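Local coordinates for protein MEM-A1 (Soil metagenome, PDB 6E0S) that probably hydrolyses beta-lactam antibiotics with zinc, as a subclass B3 metallo-beta-lactamase, and so gives resistance to them, at residues T110-V115 with R146-G151; K128-Y133 with G168-G173; R164-H169 with Y191-N196. All coordinates share one frame; numbering follows the deposited sequence.

Contact 1 of 3, residues T110-V115 with R146-G151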
# COMPACT_ATOMS: atom_id res chain seq x y z
N THR A 110 12.02 -9.07 -7.71
CA THR A 110 12.55 -8.83 -6.38
C THR A 110 11.50 -8.06 -5.60
O THR A 110 10.78 -7.23 -6.19
CB THR A 110 13.87 -8.05 -6.45
OG1 THR A 110 14.88 -8.90 -6.99
CG2 THR A 110 14.33 -7.58 -5.06
N VAL A 111 11.38 -8.36 -4.31
CA VAL A 111 10.34 -7.80 -3.44
C VAL A 111 10.99 -6.80 -2.49
O VAL A 111 11.97 -7.12 -1.83
CB VAL A 111 9.59 -8.90 -2.68
CG1 VAL A 111 8.70 -8.32 -1.58
CG2 VAL A 111 8.75 -9.70 -3.65
N LEU A 112 10.42 -5.59 -2.43
CA LEU A 112 10.99 -4.49 -1.67
C LEU A 112 10.06 -4.09 -0.53
O LEU A 112 8.84 -3.98 -0.71
CB LEU A 112 11.24 -3.29 -2.60
CG LEU A 112 12.15 -3.50 -3.80
CD1 LEU A 112 12.37 -2.17 -4.51
CD2 LEU A 112 13.49 -4.07 -3.38
N ALA A 113 10.67 -3.77 0.61
CA ALA A 113 9.94 -3.38 1.81
C ALA A 113 10.87 -2.59 2.72
O ALA A 113 12.10 -2.59 2.55
CB ALA A 113 9.38 -4.61 2.56
N SER A 114 10.28 -1.96 3.73
CA SER A 114 11.09 -1.38 4.80
C SER A 114 11.91 -2.45 5.51
O SER A 114 11.67 -3.66 5.39
CB SER A 114 10.20 -0.68 5.83
OG SER A 114 9.34 -1.65 6.41
N VAL A 115 12.86 -2.00 6.33
CA VAL A 115 13.67 -2.95 7.09
C VAL A 115 12.77 -3.82 7.97
O VAL A 115 12.91 -5.05 8.00
CB VAL A 115 14.72 -2.20 7.92
CG1 VAL A 115 15.48 -3.16 8.82
CG2 VAL A 115 15.67 -1.48 6.99
N ARG A 146 14.54 -7.32 -0.60
CA ARG A 146 15.57 -6.32 -0.33
C ARG A 146 14.92 -5.22 0.49
O ARG A 146 13.82 -4.79 0.16
CB ARG A 146 16.14 -5.74 -1.63
CG ARG A 146 17.05 -4.56 -1.42
CD ARG A 146 18.01 -4.32 -2.61
NE ARG A 146 17.32 -4.29 -3.90
CZ ARG A 146 16.77 -3.19 -4.43
NH1 ARG A 146 16.82 -2.03 -3.79
NH2 ARG A 146 16.17 -3.25 -5.61
N ALA A 147 15.58 -4.78 1.55
CA ALA A 147 15.03 -3.70 2.36
C ALA A 147 15.34 -2.37 1.68
O ALA A 147 16.41 -2.21 1.09
CB ALA A 147 15.62 -3.70 3.76
N VAL A 148 14.41 -1.43 1.77
CA VAL A 148 14.66 -0.05 1.35
C VAL A 148 14.64 0.85 2.57
O VAL A 148 13.92 0.59 3.55
CB VAL A 148 13.64 0.44 0.30
CG1 VAL A 148 13.67 -0.46 -0.97
CG2 VAL A 148 12.23 0.47 0.88
N ALA A 149 15.44 1.91 2.51
CA ALA A 149 15.52 2.92 3.54
C ALA A 149 14.45 3.98 3.31
O ALA A 149 13.90 4.13 2.22
CB ALA A 149 16.91 3.58 3.57
N ASP A 150 14.16 4.73 4.37
CA ASP A 150 13.22 5.84 4.26
C ASP A 150 13.79 6.87 3.29
O ASP A 150 14.95 7.26 3.39
CB ASP A 150 12.99 6.43 5.65
CG ASP A 150 11.79 7.35 5.73
OD1 ASP A 150 11.02 7.42 4.78
OD2 ASP A 150 11.65 8.03 6.78
N GLY A 151 12.97 7.30 2.35
CA GLY A 151 13.40 8.23 1.33
C GLY A 151 14.17 7.62 0.18
O GLY A 151 14.54 8.35 -0.75
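The Arg146 guanidinium lies flat over the isobutyl end of Leu112: CD2 sits 3.5 Å above the guanidinium plane, over its centre. NH1 makes a long, weak ion pair with Glu152. Arg146 and Leu112 face each other on neighbouring parallel strands, 110-114 and 145-148, which helix 115-123 joins in a beta-alpha-beta unit; strand 145-148 is an outermost strand of its sheet. The Arg146 chain leaves with CG anti to the backbone N (chi1 171°), then bends at chi3 (50°), which folds the guanidinium back alongside Leu112 so that both side chains run the same way. Val148 comes in across Leu112 at about a right angle, CG1 lying 4.1 Å from Leu112 CB.

Between the backbones, Arg146 N donates to Val111 O at 2.9 Å. Val148 N donates to Ala113 O over a shorter 2.7 Å. The bond between them, from Ala113 N to Arg146 O, is weak. Past the pairing, Ser114 OG caps the following helix at Gly117 N and also bonds Gly172 O. On the face of the sheet away from Leu112, Val115 CG2 rests 3.9 Å from Ala147 CB.

Contact 2 of 3, residues K128-Y133 with G168-G173. With ZN (zinc ion), chain B.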
# COMPACT_ATOMS: atom_id res chain seq x y z
N LYS A 128 6.10 -10.05 16.81
CA LYS A 128 5.51 -10.01 18.16
C LYS A 128 5.19 -8.59 18.59
O LYS A 128 4.43 -8.39 19.55
CB LYS A 128 6.44 -10.68 19.18
CG LYS A 128 6.60 -12.20 18.98
CD LYS A 128 7.31 -12.82 20.18
CE LYS A 128 7.18 -14.35 20.23
NZ LYS A 128 7.40 -14.85 21.64
N GLY A 129 5.74 -7.59 17.91
CA GLY A 129 5.39 -6.22 18.16
C GLY A 129 4.30 -5.68 17.26
O GLY A 129 4.03 -4.48 17.30
N ASP A 130 3.64 -6.52 16.45
CA ASP A 130 2.59 -6.02 15.59
C ASP A 130 1.41 -5.60 16.45
O ASP A 130 1.06 -6.31 17.39
CB ASP A 130 2.13 -7.06 14.57
CG ASP A 130 1.44 -6.44 13.37
OD1 ASP A 130 2.05 -6.36 12.28
OD2 ASP A 130 0.26 -6.05 13.50
N PRO A 131 0.79 -4.44 16.16
CA PRO A 131 -0.41 -4.05 16.92
C PRO A 131 -1.49 -5.13 16.86
O PRO A 131 -2.33 -5.20 17.76
CB PRO A 131 -0.88 -2.76 16.23
CG PRO A 131 0.40 -2.16 15.66
CD PRO A 131 1.24 -3.38 15.23
N GLN A 132 -1.47 -5.97 15.83
CA GLN A 132 -2.47 -7.02 15.69
C GLN A 132 -1.90 -8.40 15.99
O GLN A 132 -2.55 -9.41 15.71
CB GLN A 132 -3.10 -7.01 14.29
CG GLN A 132 -3.67 -5.66 13.89
CD GLN A 132 -4.46 -5.71 12.60
OE1 GLN A 132 -5.16 -6.69 12.32
NE2 GLN A 132 -4.37 -4.65 11.80
N TYR A 133 -0.71 -8.46 16.60
CA TYR A 133 -0.10 -9.76 16.88
C TYR A 133 -1.05 -10.64 17.68
O TYR A 133 -1.62 -10.23 18.70
CB TYR A 133 1.22 -9.61 17.65
CG TYR A 133 1.84 -10.95 18.01
CD1 TYR A 133 1.79 -11.43 19.31
CD2 TYR A 133 2.44 -11.73 17.04
CE1 TYR A 133 2.35 -12.67 19.63
CE2 TYR A 133 3.00 -12.96 17.34
CZ TYR A 133 2.94 -13.43 18.63
OH TYR A 133 3.50 -14.64 18.91
N GLY A 168 2.92 2.50 11.99
CA GLY A 168 1.97 2.78 13.06
C GLY A 168 0.84 1.76 13.01
O GLY A 168 0.52 1.10 14.01
N HIS A 169 0.25 1.62 11.82
CA HIS A 169 -0.61 0.46 11.57
C HIS A 169 0.18 -0.84 11.72
O HIS A 169 -0.30 -1.80 12.32
CB HIS A 169 -1.24 0.56 10.18
CG HIS A 169 -2.27 -0.51 9.91
ND1 HIS A 169 -3.52 -0.49 10.46
CD2 HIS A 169 -2.22 -1.62 9.12
CE1 HIS A 169 -4.20 -1.56 10.07
NE2 HIS A 169 -3.43 -2.26 9.26
N THR A 170 1.39 -0.88 11.16
CA THR A 170 2.39 -1.92 11.42
C THR A 170 3.74 -1.29 11.74
O THR A 170 3.98 -0.09 11.51
CB THR A 170 2.61 -2.85 10.21
OG1 THR A 170 3.26 -2.11 9.16
CG2 THR A 170 1.26 -3.41 9.69
N GLN A 171 4.67 -2.12 12.22
CA GLN A 171 5.99 -1.57 12.49
C GLN A 171 6.74 -1.22 11.21
O GLN A 171 7.70 -0.43 11.27
CB GLN A 171 6.79 -2.57 13.31
CG GLN A 171 6.28 -2.71 14.72
CD GLN A 171 7.06 -3.77 15.48
OE1 GLN A 171 6.87 -4.96 15.25
NE2 GLN A 171 7.95 -3.34 16.34
N GLY A 172 6.32 -1.75 10.07
CA GLY A 172 7.07 -1.61 8.83
C GLY A 172 6.36 -0.92 7.67
O GLY A 172 6.86 -0.92 6.53
N GLY A 173 5.21 -0.31 7.95
CA GLY A 173 4.40 0.25 6.87
C GLY A 173 5.14 1.31 6.06
O GLY A 173 5.89 2.14 6.60
ZN ZN B . -3.04 -4.18 8.08
O HOH W 1 4.26 -4.87 12.92
O HOH W 2 -2.89 -2.43 12.97
O HOH W 3 -4.70 -5.20 7.83
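Gln132 reaches His169 right beside the three-histidine zinc site of the metallo-beta-lactamase fold. His169 NE2 binds one zinc ion at 2.3 Å, with a second zinc nearby; His91, His93 and a water at 2.0 Å from the metal complete the set. Next to that bond, Gln132 NE2 comes within 3.5 Å of His169 CE1, approaching obliquely with its amide plane 83° from the ring. The Gln132 side chain is extended beyond CG, with CG anti to the carbonyl carbon (chi1 -53°), and this carries the amide across to the ring. A water accepts from Gln132 NE2 and donates to His169 O, 2.7 Å away, while lying above one ring face toward its rim. Pro131 CG packs against the same carbonyl, 3.4 Å from His169 O.

One layer out, Asp130 ties its own loop together. Its OD2 takes Gln132 N through the anti lone pair, an Asx turn inside the type I turn from Asp130 to Tyr133. Its OD1 bonds His93 NE2, so Asp130 is a second-shell partner of another zinc ligand. Further along, Gln171 OE1 lies against the Gly129 backbone and is bonded to Ser127 OG. A second water bridges the two segments, donating to Asp130 OD1 at 2.7 Å and accepting from Gln171 N at 2.9 Å.

Contact 3 of 3, residues R164-H169 with Y191-N196. With ZN (zinc ion), chain B.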
# COMPACT_ATOMS: atom_id res chain seq x y z
N ARG A 164 8.41 6.14 1.48
CA ARG A 164 8.15 7.04 2.60
C ARG A 164 7.68 6.20 3.77
O ARG A 164 6.53 5.75 3.79
CB ARG A 164 7.12 8.12 2.23
CG ARG A 164 7.56 8.99 1.04
CD ARG A 164 8.80 9.81 1.38
NE ARG A 164 8.63 10.73 2.53
CZ ARG A 164 8.21 12.00 2.45
NH1 ARG A 164 7.92 12.54 1.27
NH2 ARG A 164 8.10 12.73 3.55
N TYR A 165 8.55 5.99 4.76
CA TYR A 165 8.16 5.18 5.90
C TYR A 165 6.93 5.80 6.57
O TYR A 165 6.94 6.99 6.91
CB TYR A 165 9.33 5.10 6.89
CG TYR A 165 10.38 4.05 6.59
CD1 TYR A 165 10.58 3.55 5.31
CD2 TYR A 165 11.23 3.59 7.61
CE1 TYR A 165 11.56 2.54 5.06
CE2 TYR A 165 12.22 2.63 7.37
CZ TYR A 165 12.38 2.11 6.10
OH TYR A 165 13.36 1.16 5.89
N THR A 166 5.88 5.01 6.76
CA THR A 166 4.68 5.46 7.47
C THR A 166 4.22 4.36 8.43
O THR A 166 3.11 3.83 8.31
CB THR A 166 3.56 5.83 6.50
OG1 THR A 166 3.30 4.72 5.63
CG2 THR A 166 3.93 7.08 5.69
N PRO A 167 5.06 4.00 9.40
CA PRO A 167 4.65 2.97 10.36
C PRO A 167 3.58 3.47 11.33
O PRO A 167 3.34 4.68 11.48
CB PRO A 167 5.95 2.64 11.10
CG PRO A 167 6.76 3.95 11.05
CD PRO A 167 6.42 4.51 9.68
N GLY A 168 2.92 2.50 11.99
CA GLY A 168 1.97 2.78 13.06
C GLY A 168 0.84 1.76 13.01
O GLY A 168 0.52 1.10 14.01
N HIS A 169 0.25 1.62 11.82
CA HIS A 169 -0.61 0.46 11.57
C HIS A 169 0.18 -0.84 11.72
O HIS A 169 -0.30 -1.80 12.32
CB HIS A 169 -1.24 0.56 10.18
CG HIS A 169 -2.27 -0.51 9.91
ND1 HIS A 169 -3.52 -0.49 10.46
CD2 HIS A 169 -2.22 -1.62 9.12
CE1 HIS A 169 -4.20 -1.56 10.07
NE2 HIS A 169 -3.43 -2.26 9.26
N TYR A 191 0.68 6.20 -3.25
CA TYR A 191 0.13 4.92 -2.77
C TYR A 191 0.23 4.98 -1.25
O TYR A 191 1.30 4.81 -0.68
CB TYR A 191 0.88 3.71 -3.32
CG TYR A 191 0.15 2.41 -3.02
CD1 TYR A 191 -0.57 1.77 -4.04
CD2 TYR A 191 0.17 1.83 -1.75
CE1 TYR A 191 -1.25 0.60 -3.81
CE2 TYR A 191 -0.50 0.58 -1.53
CZ TYR A 191 -1.21 0.01 -2.57
OH TYR A 191 -1.90 -1.18 -2.41
N ALA A 192 -0.89 5.25 -0.59
CA ALA A 192 -0.86 5.49 0.84
C ALA A 192 -1.10 4.19 1.60
O ALA A 192 -2.06 3.47 1.31
CB ALA A 192 -1.91 6.54 1.23
N ASP A 193 -0.23 3.91 2.57
CA ASP A 193 -0.45 2.77 3.44
C ASP A 193 -1.59 3.07 4.40
O ASP A 193 -2.02 4.22 4.54
CB ASP A 193 0.82 2.44 4.23
CG ASP A 193 0.74 1.06 4.92
OD1 ASP A 193 1.56 0.82 5.83
OD2 ASP A 193 -0.12 0.24 4.54
N SER A 194 -2.14 2.02 4.99
CA SER A 194 -3.12 2.23 6.04
C SER A 194 -2.51 3.05 7.17
O SER A 194 -1.36 2.83 7.57
CB SER A 194 -3.63 0.90 6.58
OG SER A 194 -4.42 1.15 7.76
N LEU A 195 -3.29 4.00 7.69
CA LEU A 195 -2.91 4.80 8.84
C LEU A 195 -3.81 4.52 10.04
O LEU A 195 -3.85 5.31 10.98
CB LEU A 195 -2.94 6.30 8.50
CG LEU A 195 -2.01 6.80 7.41
CD1 LEU A 195 -2.27 8.29 7.13
CD2 LEU A 195 -0.55 6.53 7.84
N ASN A 196 -4.54 3.41 10.01
CA ASN A 196 -5.55 3.13 11.01
C ASN A 196 -4.95 2.50 12.26
O ASN A 196 -4.25 1.48 12.20
CB ASN A 196 -6.62 2.22 10.40
CG ASN A 196 -7.60 3.00 9.55
OD1 ASN A 196 -7.43 4.20 9.29
ND2 ASN A 196 -8.65 2.31 9.09
ZN ZN B . -3.04 -4.18 8.08
O HOH W 4 0.59 3.31 9.48
O HOH W 3 -4.70 -5.20 7.83
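Part of the second shell of the zinc site lies here, where Asn196 and Ser194 fix how the ring of His169 is turned. His169 ND1 donates to Asn196 O at 2.7 Å in a nearly straight bond (172°), with the acceptor in the plane of the ring and the N-H arriving on a carbonyl lone pair. Ser194 comes over the ring face opposite the water bonded to Gln132: its CB is 3.9 Å from the ring centroid, only 13° off the normal, a CH-pi contact. With OG anti to the backbone N (chi1 170°), the hydroxyl also lies over that face, and there it accepts from Asn196 N at 3.2 Å, making an ST turn.

Both loops leave strands of one sheet, 159-165 and 185-192, which flank strand 174-182. Where they set out, Thr166 and Asp193 slide past each other, Thr166 OG1 3.6 Å from Asp193 CB. Ser175 OG holds Thr166 OG1 and Asp193 N, while Asp193 OD2 bonds His91 ND1 and thus backs a second zinc ligand. Between the loops a water accepts from His169 N at 2.9 Å and has Thr166 O and Ser194 O, each 2.8 Å away, among its possible acceptors.

In the fold
From the N terminus, strand 110-114 comes first and contact 1 closes when the chain returns as strand 145-148, at the edge of the seven-stranded sheet. Inside that excursion lies loop 128-133, whose partner 168-173 comes only after strand 159-165, so contact 2 crosses contact 1. Contact 3 begins on 164-169, overlapping contact 2 at Gly168 and His169, and closes two strands later at 191-196, in series with contact 1. Contacts 1 and 3 touch where Tyr165, at the end of strand 159-165 of the second sheet, bonds Val148 O through its OH and Asp150 OD1 through its N. Contacts 2 and 3 meet at Gly173 O and Thr166 N, and loops 128-133 and 191-196 both touch His169.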